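Local coordinates for erythromycin dehydratase (PDB 3EL6), which probably catalyses the dehydration of beta-hydroxyacyl intermediates as the modular synthase builds the polyketide core of erythromycin, at residues D61-P64 and W65-E68; A89-V93 and G94-L98; T166-W169 and P170-A174; Y193-S196 and F197-L200; L230-V233 and A234-L237. One frame throughout, in Å; residues are numbered along the deposited sequence.

Contact 1: residues D61-P64 and W65-E68; sequences DEQP and WLAE
Gln-63 lays its aliphatic stem against the indole of Trp-65 in a tight helical turn, in the loop that leads from strand 52-58 to strand 69-71 of the double hotdog fold. The contact is a CH-pi one: Gln-63 CB sits over the face of the five-membered ring, 4.0 Å from its centroid and shifted toward the rim. Leu-66 CG lies over the same face. Leu-66 CD1 also comes within 3.5 Å of Gln-63 CB, so Gln-63 CB touches the indole and the leucine branch at once.

Trp-65 CG stands between its own backbone N and carbonyl carbon, chi1 45°, which puts the indole alongside the Gln-63 stem. The Gln-63 chain bends at chi2, and its amide plane lies 57° from that of the indole. Its OE1 accepts a hydrogen bond from the backbone N of Ser-59. Further out, Trp-65 packs on Pro-227 and Val-228 of helix 227-235, while Gln-63 and Leu-66 both rest on Leu-58 of strand 52-58.

The backbone of the turn is wound by successive i to i+3 hydrogen bonds. Leu-66 N reaches Gln-63 O at 2.9 Å, Glu-68 N reaches Trp-65 O, and Ala-67 N reaches Pro-64 O at 2.9 Å.

Contact 2: residues A89-V93 and G94-L98; sequences AGEDV and GLPVL
The carboxylate of Glu-91 is the flat group here, and it meets the Pro-96 ring through one oxygen: OE2 stands 3.4 Å from Pro-96 CB, the two side chains running at a slant to each other. Glu-91 leaves the helix with CG opposite its backbone N (chi1 -176°) and then bends at chi2, which brings the acid back over the chain that follows the helix. This is a van der Waals touch on the outside of the turn, not a polar grip.

The backbone does the holding. Helix 79-93 ends in a Schellman motif, with Gly-94 as its C-prime residue at positive phi (92°). Leu-95 N reaches back to Gly-90 O at 2.9 Å, and Gly-94 N makes a weak bond of 3.3 Å to Glu-91 O. Gly-94 N also makes a weak hydrogen bond to Gly-90 O (2.9 Å), so that one carbonyl takes two donors at the helix end. With no side chain on Gly-90, the returning chain passes very near: Gly-90 CA lies 4.4 Å from Pro-96 CA. On the apolar side Val-93 CG2 rests loosely on Leu-95 CB at 4.3 Å.

The motif turns the chain from helix 79-93 through three residues into strand 97-103. Val-93 packs on Ala-52 and Phe-54 of strand 52-58 and, together with Leu-95, on Leu-155 of strand 148-156. Asp-92 forms a salt bridge to Arg-33. Beyond the turn, Val-97 pairs with Ala-156 and Leu-98 with Val-257, placing the new strand between 148-156 and 251-259.

Contact 3: residues T166-W169 and P170-A174; sequences TEQW and PPEDA
The indole of Trp-169 is laid over the start of the proline that follows it: Pro-170 N lies over one ring face, 3.4 Å from Trp-169 CG, and Pro-170 CA comes to 4.0 Å from the same atom. The peptide between the two residues is cis. With CG of Trp-169 opposite its backbone N, chi1 174°, the ring folds onto the proline backbone, while its CD1 lies 4.4 Å from Pro-170 CD. Other parts of the fold also hold the indole: NE1 is hydrogen-bonded to Glu-213, Arg-268 makes a cation-pi contact, and the ring of Trp-204 meets it at a steep angle. A bound sulfate, probably from the crystallisation liquor, lies about 4 Å from the tryptophan side chain.

This bend lies in the linker after strand 148-156, just ahead of strand 175-176, and it continues into a type I beta turn from Pro-171 to Ala-174, closed by Ala-174 N to Pro-171 O at 3.1 Å. At the near end of that turn the Pro-171 CA-H points at Gln-168 O, a CA-H...O contact of 3.5 Å. Glu-167 comes across the Pro-171 ring at about a right angle, its OE2 3.5 Å from Pro-171 CB.

Gln-168 reaches out fully extended and crosses Glu-172 at about a right angle, with amide and carboxylate planes nearly parallel, 10° apart. A water lies between Gln-168 OE1 and Pro-170 O, 2.9 Å from each. A second water spans Glu-167 OE2 and Glu-172 N, though its approach to the carboxylate is suspiciously short.

Contact 4: residues Y193-S196 and F197-L200; sequences YGPS and FQAL
The YGPxF sequence of polyketide synthase dehydratases forms this turn, running from Tyr-193 to Phe-197 between strands 191-193 and 200-206. At its heart Tyr-193 and Phe-197 cross at about a right angle: Tyr-193 CD1 comes 3.6 Å from Phe-197 CB, the tyrosine ring meeting the base of the other side chain rather than stacking on it. Both rings also meet His-69, a histidine of the HxxxGxxxxP pattern familiar in this family, which makes the pair part of the wall probably lining the active site.

The backbone is wound beneath them. Phe-197 N bonds Gly-194 O at 2.9 Å, and Gln-198 N bonds Pro-195 O at 3.1 Å. Gln-198 is then the centre of an inverse gamma turn that leads the chain away to Ala-199 and Leu-200.

Ser-196 OG stands 3.4 Å from Phe-197 CD2, but its hydrogen-bond partner is Glu-68. Gln-198 stretches out beyond CG and runs alongside Pro-195, pointing the same way. This brings its amide back to the start of the turn, where NE2 gives an almost straight N-H (175°) to Tyr-193 O at 2.8 Å, with that oxygen lying in the amide plane.

Contact 5: residues L230-V233 and A234-L237; sequences LDAV and AQTL
Asp-231 and Gln-235 cross at a slant one helical turn apart, their carboxylate and amide planes 58° from each other. The amide NE2 of Gln-235 meets Asp-231 OD2 at 3.0 Å with an N-H angle of 165°, nearly end-on to the C-O bond, and the oxygen lies close to the amide plane. Asp-231 gets there with CG opposite its backbone N, chi1 -179°. Gln-235 reaches back along the helix with its chain extended beyond CG, so that CG passes 3.3 Å from Asp-231 O and the amide settles beside Ala-232, with NE2 3.5 Å from Ala-232 CA.

The amide has further partners: NE2 also donates to Phe-197 O, and OE1 is bonded to the Tyr-183 hydroxyl, which together fix the rotation of the group. The two residues form the DxxxQ pattern of polyketide synthase dehydratases, set in helix 227-235 of the double hotdog fold. In relatives the corresponding aspartate acts with a histidine in catalysis, and a similar role is probable here; the glutamine would then be the second-shell residue that positions it.

Regular bonds carry the helix: Ala-234 N to Leu-230 O at 3.0 Å and Gln-235 N to Asp-231 O at 2.8 Å. Then Thr-236 brings two donors to one carbonyl. Its OG1 meets Val-233 O at 2.8 Å almost straight on, while its N comes from above the carbonyl plane. Val-233 and Thr-236 face strands 266-273 and 278-284, packing on Val-269 and Leu-281.

Along the chain the five contacts come in numerical order, none enclosing another. Contacts 1, 4 and 5 form a connected group: centres of 1 and 4 are 13 Å apart, those of 4 and 5 are 11 Å apart, and each of these pairs touches. The turn at 193-200 thus bridges the loop ahead of strand 69-71 and helix 227-235, bringing early and late parts of the chain together around the probable active site. Contact 2, at the end of helix 79-93, lies across the chain's centre from contact 4, about 28 Å between centres. Contact 3 is the most peripheral, about 27 Å from the chain centre, in the linker leading into strand 175-176.

Contact 1: residues D61-P64 and W65-E68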
loop_
_atom_site.group_PDB
_atom_site.type_symbol
_atom_site.label_atom_id
_atom_site.label_comp_id
_atom_site.label_asym_id
_atom_site.label_seq_id
_atom_site.Cartn_x
_atom_site.Cartn_y
_atom_site.Cartn_z
ATOM N N ASP A 61 -2.067 26.454 4.913
ATOM C CA ASP A 61 -0.747 27.044 5.013
ATOM C C ASP A 61 0.049 26.797 3.776
ATOM O O ASP A 61 0.701 27.712 3.259
ATOM C CB ASP A 61 0.048 26.535 6.249
ATOM C CG ASP A 61 -0.459 27.115 7.564
ATOM O OD1 ASP A 61 -1.254 28.095 7.566
ATOM O OD2 ASP A 61 -0.049 26.585 8.623
ATOM N N GLU A 62 0.030 25.550 3.288
ATOM C CA GLU A 62 0.777 25.207 2.096
ATOM C C GLU A 62 0.026 25.577 0.800
ATOM O O GLU A 62 0.630 25.867 -0.214
ATOM C CB GLU A 62 1.073 23.698 2.077
ATOM C CG GLU A 62 2.024 23.249 3.190
ATOM C CD GLU A 62 3.369 23.953 3.099
ATOM O OE1 GLU A 62 3.902 24.433 4.148
ATOM O OE2 GLU A 62 3.880 24.039 1.950
ATOM N N GLN A 63 -1.289 25.531 0.827
ATOM C CA GLN A 63 -2.066 25.862 -0.390
ATOM C C GLN A 63 -3.107 26.934 -0.034
ATOM O O GLN A 63 -4.258 26.645 0.296
ATOM C CB GLN A 63 -2.763 24.594 -0.891
ATOM C CG GLN A 63 -1.850 23.517 -1.475
ATOM C CD GLN A 63 -1.300 22.543 -0.422
ATOM O OE1 GLN A 63 -2.034 22.065 0.469
ATOM N NE2 GLN A 63 -0.019 22.220 -0.542
ATOM N N PRO A 64 -2.689 28.215 -0.029
ATOM C CA PRO A 64 -3.598 29.201 0.562
ATOM C C PRO A 64 -4.913 29.306 -0.189
ATOM O O PRO A 64 -5.920 29.715 0.360
ATOM C CB PRO A 64 -2.794 30.544 0.520
ATOM C CG PRO A 64 -1.348 30.126 0.468
ATOM C CD PRO A 64 -1.289 28.672 -0.133
ATOM N N TRP A 65 -4.931 28.915 -1.457
ATOM C CA TRP A 65 -6.176 28.970 -2.206
ATOM C C TRP A 65 -7.237 28.094 -1.635
ATOM O O TRP A 65 -8.398 28.298 -1.874
ATOM C CB TRP A 65 -5.938 28.597 -3.688
ATOM C CG TRP A 65 -5.049 27.367 -3.918
ATOM C CD1 TRP A 65 -3.728 27.350 -4.138
ATOM C CD2 TRP A 65 -5.488 25.984 -3.984
ATOM N NE1 TRP A 65 -3.292 26.040 -4.332
ATOM C CE2 TRP A 65 -4.366 25.202 -4.253
ATOM C CE3 TRP A 65 -6.736 25.358 -3.842
ATOM C CZ2 TRP A 65 -4.428 23.792 -4.391
ATOM C CZ3 TRP A 65 -6.793 23.934 -3.976
ATOM C CH2 TRP A 65 -5.658 23.209 -4.256
ATOM N N LEU A 66 -6.853 27.102 -0.837
ATOM C CA LEU A 66 -7.900 26.307 -0.150
ATOM C C LEU A 66 -8.876 27.182 0.672
ATOM O O LEU A 66 -10.113 26.925 0.790
ATOM C CB LEU A 66 -7.223 25.199 0.666
ATOM C CG LEU A 66 -6.691 24.053 -0.212
ATOM C CD1 LEU A 66 -5.673 23.180 0.546
ATOM C CD2 LEU A 66 -7.855 23.182 -0.762
ATOM N N ALA A 67 -8.350 28.276 1.199
ATOM C CA ALA A 67 -9.182 29.104 2.051
ATOM C C ALA A 67 -10.213 29.890 1.232
ATOM O O ALA A 67 -11.180 30.474 1.796
ATOM C CB ALA A 67 -8.279 30.066 2.846
ATOM N N GLU A 68 -10.033 29.923 -0.097
ATOM C CA GLU A 68 -10.906 30.766 -0.959
ATOM C C GLU A 68 -12.053 30.045 -1.674
ATOM O O GLU A 68 -12.641 30.586 -2.613
ATOM C CB GLU A 68 -10.037 31.539 -1.958
ATOM C CG GLU A 68 -9.094 32.485 -1.215
ATOM C CD GLU A 68 -8.577 33.635 -2.009
ATOM O OE1 GLU A 68 -8.523 33.530 -3.270
ATOM O OE2 GLU A 68 -8.149 34.633 -1.342
#

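Contact 2: residues A89-V93 and G94-L98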
loop_
_atom_site.group_PDB
_atom_site.type_symbol
_atom_site.label_atom_id
_atom_site.label_comp_id
_atom_site.label_asym_id
_atom_site.label_seq_id
_atom_site.Cartn_x
_atom_site.Cartn_y
_atom_site.Cartn_z
ATOM N N ALA A 89 -2.656 9.704 -9.799
ATOM C CA ALA A 89 -2.559 8.269 -9.452
ATOM C C ALA A 89 -2.632 7.400 -10.721
ATOM O O ALA A 89 -1.810 6.491 -10.917
ATOM C CB ALA A 89 -3.669 7.855 -8.447
ATOM N N GLY A 90 -3.582 7.685 -11.599
ATOM C CA GLY A 90 -3.711 6.878 -12.819
ATOM C C GLY A 90 -2.468 6.981 -13.656
ATOM O O GLY A 90 -1.973 5.975 -14.173
ATOM N N GLU A 91 -1.936 8.188 -13.834
ATOM C CA GLU A 91 -0.720 8.300 -14.623
ATOM C C GLU A 91 0.429 7.496 -14.000
ATOM O O GLU A 91 1.225 6.819 -14.700
ATOM C CB GLU A 91 -0.326 9.790 -14.814
ATOM C CG GLU A 91 0.891 9.964 -15.728
ATOM C CD GLU A 91 0.651 9.468 -17.214
ATOM O OE1 GLU A 91 1.597 8.895 -17.775
ATOM O OE2 GLU A 91 -0.427 9.668 -17.845
ATOM N N ASP A 92 0.557 7.559 -12.690
ATOM C CA ASP A 92 1.624 6.815 -11.995
ATOM C C ASP A 92 1.463 5.281 -12.231
ATOM O O ASP A 92 2.458 4.577 -12.483
ATOM C CB ASP A 92 1.560 7.099 -10.466
ATOM C CG ASP A 92 2.727 6.412 -9.697
ATOM O OD1 ASP A 92 3.763 7.066 -9.505
ATOM O OD2 ASP A 92 2.601 5.212 -9.330
ATOM N N VAL A 93 0.251 4.757 -12.058
ATOM C CA VAL A 93 0.012 3.290 -12.210
ATOM C C VAL A 93 -0.054 2.828 -13.677
ATOM O O VAL A 93 -0.027 1.625 -13.984
ATOM C CB VAL A 93 -1.215 2.746 -11.415
ATOM C CG1 VAL A 93 -1.094 3.146 -9.971
ATOM C CG2 VAL A 93 -2.596 3.218 -11.984
ATOM N N GLY A 94 -0.147 3.775 -14.588
ATOM C CA GLY A 94 -0.226 3.445 -16.033
ATOM C C GLY A 94 -1.645 3.284 -16.608
ATOM O O GLY A 94 -1.815 2.662 -17.664
ATOM N N LEU A 95 -2.647 3.803 -15.908
ATOM C CA LEU A 95 -4.039 3.833 -16.379
ATOM C C LEU A 95 -4.548 5.279 -16.234
ATOM O O LEU A 95 -5.077 5.660 -15.193
ATOM C CB LEU A 95 -4.899 2.876 -15.550
ATOM C CG LEU A 95 -4.659 1.377 -15.806
ATOM C CD1 LEU A 95 -5.560 0.642 -14.762
ATOM C CD2 LEU A 95 -5.067 0.997 -17.218
ATOM N N PRO A 96 -4.362 6.091 -17.275
ATOM C CA PRO A 96 -4.375 7.537 -17.085
ATOM C C PRO A 96 -5.759 8.176 -17.216
ATOM O O PRO A 96 -5.921 9.399 -16.936
ATOM C CB PRO A 96 -3.401 8.029 -18.164
ATOM C CG PRO A 96 -3.674 7.082 -19.313
ATOM C CD PRO A 96 -3.776 5.709 -18.575
ATOM N N VAL A 97 -6.756 7.366 -17.567
ATOM C CA VAL A 97 -8.138 7.852 -17.710
ATOM C C VAL A 97 -8.928 7.582 -16.465
ATOM O O VAL A 97 -8.929 6.471 -15.909
ATOM C CB VAL A 97 -8.862 7.191 -18.941
ATOM C CG1 VAL A 97 -10.336 7.533 -18.973
ATOM C CG2 VAL A 97 -8.162 7.729 -20.216
ATOM N N LEU A 98 -9.637 8.610 -16.039
ATOM C CA LEU A 98 -10.555 8.464 -14.917
ATOM C C LEU A 98 -11.891 8.075 -15.526
ATOM O O LEU A 98 -12.654 8.924 -15.994
ATOM C CB LEU A 98 -10.576 9.792 -14.168
ATOM C CG LEU A 98 -10.488 9.942 -12.674
ATOM C CD1 LEU A 98 -11.001 11.323 -12.147
ATOM C CD2 LEU A 98 -10.842 8.711 -11.750
#

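Contact 3: residues T166-W169 and P170-A174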
loop_
_atom_site.group_PDB
_atom_site.type_symbol
_atom_site.label_atom_id
_atom_site.label_comp_id
_atom_site.label_asym_id
_atom_site.label_seq_id
_atom_site.Cartn_x
_atom_site.Cartn_y
_atom_site.Cartn_z
ATOM N N THR A 166 -9.357 24.412 -35.127
ATOM C CA THR A 166 -8.913 25.579 -35.909
ATOM C C THR A 166 -10.070 26.533 -36.239
ATOM O O THR A 166 -9.872 27.553 -36.906
ATOM C CB THR A 166 -8.186 25.142 -37.200
ATOM O OG1 THR A 166 -9.033 24.247 -37.934
ATOM C CG2 THR A 166 -6.847 24.433 -36.871
ATOM N N GLU A 167 -11.263 26.186 -35.760
ATOM C CA GLU A 167 -12.472 26.972 -35.941
ATOM C C GLU A 167 -12.420 28.316 -35.193
ATOM O O GLU A 167 -11.693 28.461 -34.223
ATOM C CB GLU A 167 -13.668 26.180 -35.432
ATOM C CG GLU A 167 -14.955 26.751 -35.929
ATOM C CD GLU A 167 -16.138 26.495 -35.025
ATOM O OE1 GLU A 167 -16.173 25.456 -34.351
ATOM O OE2 GLU A 167 -17.048 27.347 -34.994
ATOM N N GLN A 168 -13.196 29.292 -35.649
ATOM C CA GLN A 168 -13.181 30.637 -35.063
ATOM C C GLN A 168 -13.529 30.545 -33.562
ATOM O O GLN A 168 -14.424 29.786 -33.198
ATOM C CB GLN A 168 -14.220 31.526 -35.795
ATOM C CG GLN A 168 -14.372 32.928 -35.227
ATOM C CD GLN A 168 -15.392 33.763 -36.012
ATOM O OE1 GLN A 168 -16.072 34.644 -35.459
ATOM N NE2 GLN A 168 -15.517 33.474 -37.294
ATOM N N TRP A 169 -12.870 31.341 -32.712
ATOM C CA TRP A 169 -13.129 31.313 -31.244
ATOM C C TRP A 169 -13.626 32.656 -30.672
ATOM O O TRP A 169 -12.948 33.631 -30.822
ATOM C CB TRP A 169 -11.824 30.958 -30.510
ATOM C CG TRP A 169 -11.992 31.071 -28.980
ATOM C CD1 TRP A 169 -11.599 32.113 -28.158
ATOM C CD2 TRP A 169 -12.641 30.113 -28.137
ATOM N NE1 TRP A 169 -11.984 31.837 -26.828
ATOM C CE2 TRP A 169 -12.615 30.620 -26.802
ATOM C CE3 TRP A 169 -13.217 28.858 -28.371
ATOM C CZ2 TRP A 169 -13.148 29.906 -25.723
ATOM C CZ3 TRP A 169 -13.742 28.143 -27.301
ATOM C CH2 TRP A 169 -13.713 28.676 -25.987
ATOM N N PRO A 170 -14.809 32.708 -30.043
ATOM C CA PRO A 170 -15.771 31.619 -29.996
ATOM C C PRO A 170 -16.390 31.405 -31.389
ATOM O O PRO A 170 -16.119 32.185 -32.315
ATOM C CB PRO A 170 -16.837 32.150 -29.064
ATOM C CG PRO A 170 -16.807 33.691 -29.354
ATOM C CD PRO A 170 -15.375 33.982 -29.542
ATOM N N PRO A 171 -17.248 30.388 -31.533
ATOM C CA PRO A 171 -17.859 30.177 -32.860
ATOM C C PRO A 171 -18.613 31.426 -33.363
ATOM O O PRO A 171 -19.015 32.277 -32.558
ATOM C CB PRO A 171 -18.864 29.054 -32.590
ATOM C CG PRO A 171 -18.214 28.279 -31.451
ATOM C CD PRO A 171 -17.626 29.339 -30.566
ATOM N N GLU A 172 -18.863 31.487 -34.674
ATOM C CA GLU A 172 -19.477 32.665 -35.324
ATOM C C GLU A 172 -20.735 33.258 -34.680
ATOM O O GLU A 172 -20.812 34.484 -34.484
ATOM C CB GLU A 172 -19.698 32.399 -36.835
ATOM C CG GLU A 172 -18.401 32.632 -37.662
ATOM C CD GLU A 172 -18.448 32.119 -39.129
ATOM O OE1 GLU A 172 -19.354 32.520 -39.903
ATOM O OE2 GLU A 172 -17.548 31.321 -39.509
ATOM N N ASP A 173 -21.723 32.432 -34.359
ATOM C CA ASP A 173 -22.958 32.984 -33.789
ATOM C C ASP A 173 -23.002 33.088 -32.268
ATOM O O ASP A 173 -24.087 33.154 -31.686
ATOM C CB ASP A 173 -24.159 32.105 -34.166
ATOM C CG ASP A 173 -24.268 31.831 -35.668
ATOM O OD1 ASP A 173 -25.318 31.246 -36.064
ATOM O OD2 ASP A 173 -23.322 32.176 -36.442
ATOM N N ALA A 174 -21.854 33.014 -31.606
ATOM C CA ALA A 174 -21.899 32.907 -30.150
ATOM C C ALA A 174 -22.017 34.332 -29.634
ATOM O O ALA A 174 -21.492 35.238 -30.265
ATOM C CB ALA A 174 -20.626 32.223 -29.624
HETATM O O HOH W 1 -17.577 29.245 -36.450
HETATM O O HOH W 2 -17.346 34.747 -32.896
#

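Contact 4: residues Y193-S196 and F197-L200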
loop_
_atom_site.group_PDB
_atom_site.type_symbol
_atom_site.label_atom_id
_atom_site.label_comp_id
_atom_site.label_asym_id
_atom_site.label_seq_id
_atom_site.Cartn_x
_atom_site.Cartn_y
_atom_site.Cartn_z
ATOM N N TYR A 193 -16.411 32.314 -3.840
ATOM C CA TYR A 193 -15.117 32.063 -4.491
ATOM C C TYR A 193 -14.230 33.283 -4.365
ATOM O O TYR A 193 -14.594 34.360 -4.854
ATOM C CB TYR A 193 -15.322 31.758 -5.987
ATOM C CG TYR A 193 -16.061 30.468 -6.317
ATOM C CD1 TYR A 193 -15.401 29.248 -6.361
ATOM C CD2 TYR A 193 -17.409 30.489 -6.630
ATOM C CE1 TYR A 193 -16.093 28.065 -6.707
ATOM C CE2 TYR A 193 -18.099 29.356 -6.975
ATOM C CZ TYR A 193 -17.456 28.146 -6.997
ATOM O OH TYR A 193 -18.196 27.031 -7.324
ATOM N N GLY A 194 -13.072 33.139 -3.736
ATOM C CA GLY A 194 -12.124 34.238 -3.624
ATOM C C GLY A 194 -11.430 34.430 -4.958
ATOM O O GLY A 194 -11.597 33.612 -5.864
ATOM N N PRO A 195 -10.637 35.494 -5.095
ATOM C CA PRO A 195 -9.958 35.797 -6.387
ATOM C C PRO A 195 -9.209 34.578 -7.015
ATOM O O PRO A 195 -9.131 34.467 -8.219
ATOM C CB PRO A 195 -8.956 36.921 -6.018
ATOM C CG PRO A 195 -9.687 37.648 -4.879
ATOM C CD PRO A 195 -10.394 36.542 -4.068
ATOM N N SER A 196 -8.616 33.718 -6.203
ATOM C CA SER A 196 -7.874 32.602 -6.752
ATOM C C SER A 196 -8.782 31.719 -7.657
ATOM O O SER A 196 -8.329 31.205 -8.683
ATOM C CB SER A 196 -7.199 31.802 -5.629
ATOM O OG SER A 196 -8.176 31.311 -4.712
ATOM N N PHE A 197 -10.051 31.593 -7.280
ATOM C CA PHE A 197 -11.037 30.788 -7.988
ATOM C C PHE A 197 -11.873 31.550 -9.004
ATOM O O PHE A 197 -12.696 30.935 -9.691
ATOM C CB PHE A 197 -12.001 30.137 -6.991
ATOM C CG PHE A 197 -11.430 28.900 -6.345
ATOM C CD1 PHE A 197 -11.705 27.637 -6.870
ATOM C CD2 PHE A 197 -10.581 28.992 -5.257
ATOM C CE1 PHE A 197 -11.148 26.466 -6.292
ATOM C CE2 PHE A 197 -10.011 27.833 -4.673
ATOM C CZ PHE A 197 -10.303 26.571 -5.198
ATOM N N GLN A 198 -11.661 32.875 -9.100
ATOM C CA GLN A 198 -12.443 33.686 -10.032
ATOM C C GLN A 198 -11.779 33.600 -11.396
ATOM O O GLN A 198 -11.339 34.601 -11.987
ATOM C CB GLN A 198 -12.518 35.111 -9.477
ATOM C CG GLN A 198 -13.268 35.122 -8.189
ATOM C CD GLN A 198 -13.376 36.495 -7.581
ATOM O OE1 GLN A 198 -13.027 37.483 -8.239
ATOM N NE2 GLN A 198 -13.813 36.570 -6.325
ATOM N N ALA A 199 -11.756 32.396 -11.971
ATOM C CA ALA A 199 -10.897 32.122 -13.107
ATOM C C ALA A 199 -11.656 32.093 -14.442
ATOM O O ALA A 199 -11.049 31.835 -15.463
ATOM C CB ALA A 199 -10.147 30.760 -12.914
ATOM N N LEU A 200 -12.965 32.321 -14.419
ATOM C CA LEU A 200 -13.717 32.520 -15.693
ATOM C C LEU A 200 -13.357 33.912 -16.232
ATOM O O LEU A 200 -13.685 34.899 -15.581
ATOM C CB LEU A 200 -15.214 32.409 -15.417
ATOM C CG LEU A 200 -15.703 31.020 -15.022
ATOM C CD1 LEU A 200 -17.213 31.122 -14.616
ATOM C CD2 LEU A 200 -15.602 30.036 -16.179
#

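Contact 5: residues L230-V233 and A234-L237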
loop_
_atom_site.group_PDB
_atom_site.type_symbol
_atom_site.label_atom_id
_atom_site.label_comp_id
_atom_site.label_asym_id
_atom_site.label_seq_id
_atom_site.Cartn_x
_atom_site.Cartn_y
_atom_site.Cartn_z
ATOM N N LEU A 230 -9.057 23.359 -12.831
ATOM C CA LEU A 230 -10.116 22.358 -13.144
ATOM C C LEU A 230 -11.431 22.698 -12.494
ATOM O O LEU A 230 -12.523 22.482 -13.064
ATOM C CB LEU A 230 -9.645 21.001 -12.606
ATOM C CG LEU A 230 -10.577 19.827 -12.948
ATOM C CD1 LEU A 230 -10.571 19.733 -14.442
ATOM C CD2 LEU A 230 -9.844 18.620 -12.351
ATOM N N ASP A 231 -11.403 23.261 -11.267
ATOM C CA ASP A 231 -12.676 23.709 -10.688
ATOM C C ASP A 231 -13.306 24.828 -11.531
ATOM O O ASP A 231 -14.516 24.889 -11.672
ATOM C CB ASP A 231 -12.501 24.260 -9.267
ATOM C CG ASP A 231 -13.794 24.701 -8.670
ATOM O OD1 ASP A 231 -14.513 23.830 -8.148
ATOM O OD2 ASP A 231 -14.143 25.919 -8.735
ATOM N N ALA A 232 -12.471 25.733 -12.029
ATOM C CA ALA A 232 -12.980 26.844 -12.874
ATOM C C ALA A 232 -13.515 26.304 -14.243
ATOM O O ALA A 232 -14.503 26.791 -14.797
ATOM C CB ALA A 232 -11.908 27.875 -13.050
ATOM N N VAL A 233 -12.913 25.255 -14.770
ATOM C CA VAL A 233 -13.538 24.547 -15.914
ATOM C C VAL A 233 -14.929 24.032 -15.591
ATOM O O VAL A 233 -15.860 24.237 -16.370
ATOM C CB VAL A 233 -12.660 23.370 -16.376
ATOM C CG1 VAL A 233 -13.402 22.491 -17.343
ATOM C CG2 VAL A 233 -11.379 23.906 -16.980
ATOM N N ALA A 234 -15.086 23.375 -14.446
ATOM C CA ALA A 234 -16.396 22.948 -13.985
ATOM C C ALA A 234 -17.328 24.113 -13.710
ATOM O O ALA A 234 -18.577 23.993 -13.812
ATOM C CB ALA A 234 -16.239 22.058 -12.703
ATOM N N GLN A 235 -16.754 25.255 -13.339
ATOM C CA GLN A 235 -17.611 26.447 -13.143
ATOM C C GLN A 235 -18.394 26.842 -14.391
ATOM O O GLN A 235 -19.401 27.508 -14.265
ATOM C CB GLN A 235 -16.827 27.646 -12.625
ATOM C CG GLN A 235 -16.387 27.574 -11.161
ATOM C CD GLN A 235 -15.523 28.793 -10.848
ATOM O OE1 GLN A 235 -15.842 29.887 -11.312
ATOM N NE2 GLN A 235 -14.382 28.594 -10.150
ATOM N N THR A 236 -17.949 26.412 -15.568
ATOM C CA THR A 236 -18.671 26.798 -16.765
ATOM C C THR A 236 -20.114 26.269 -16.716
ATOM O O THR A 236 -21.003 26.796 -17.416
ATOM C CB THR A 236 -17.977 26.375 -18.043
ATOM O OG1 THR A 236 -17.933 24.943 -18.097
ATOM C CG2 THR A 236 -16.502 26.923 -18.105
ATOM N N LEU A 237 -20.367 25.208 -15.924
ATOM C CA LEU A 237 -21.719 24.664 -15.856
ATOM C C LEU A 237 -22.694 25.670 -15.261
ATOM O O LEU A 237 -23.913 25.571 -15.494
ATOM C CB LEU A 237 -21.779 23.356 -15.042
ATOM C CG LEU A 237 -21.524 22.078 -15.897
ATOM C CD1 LEU A 237 -20.197 22.076 -16.566
ATOM C CD2 LEU A 237 -21.702 20.747 -15.057
#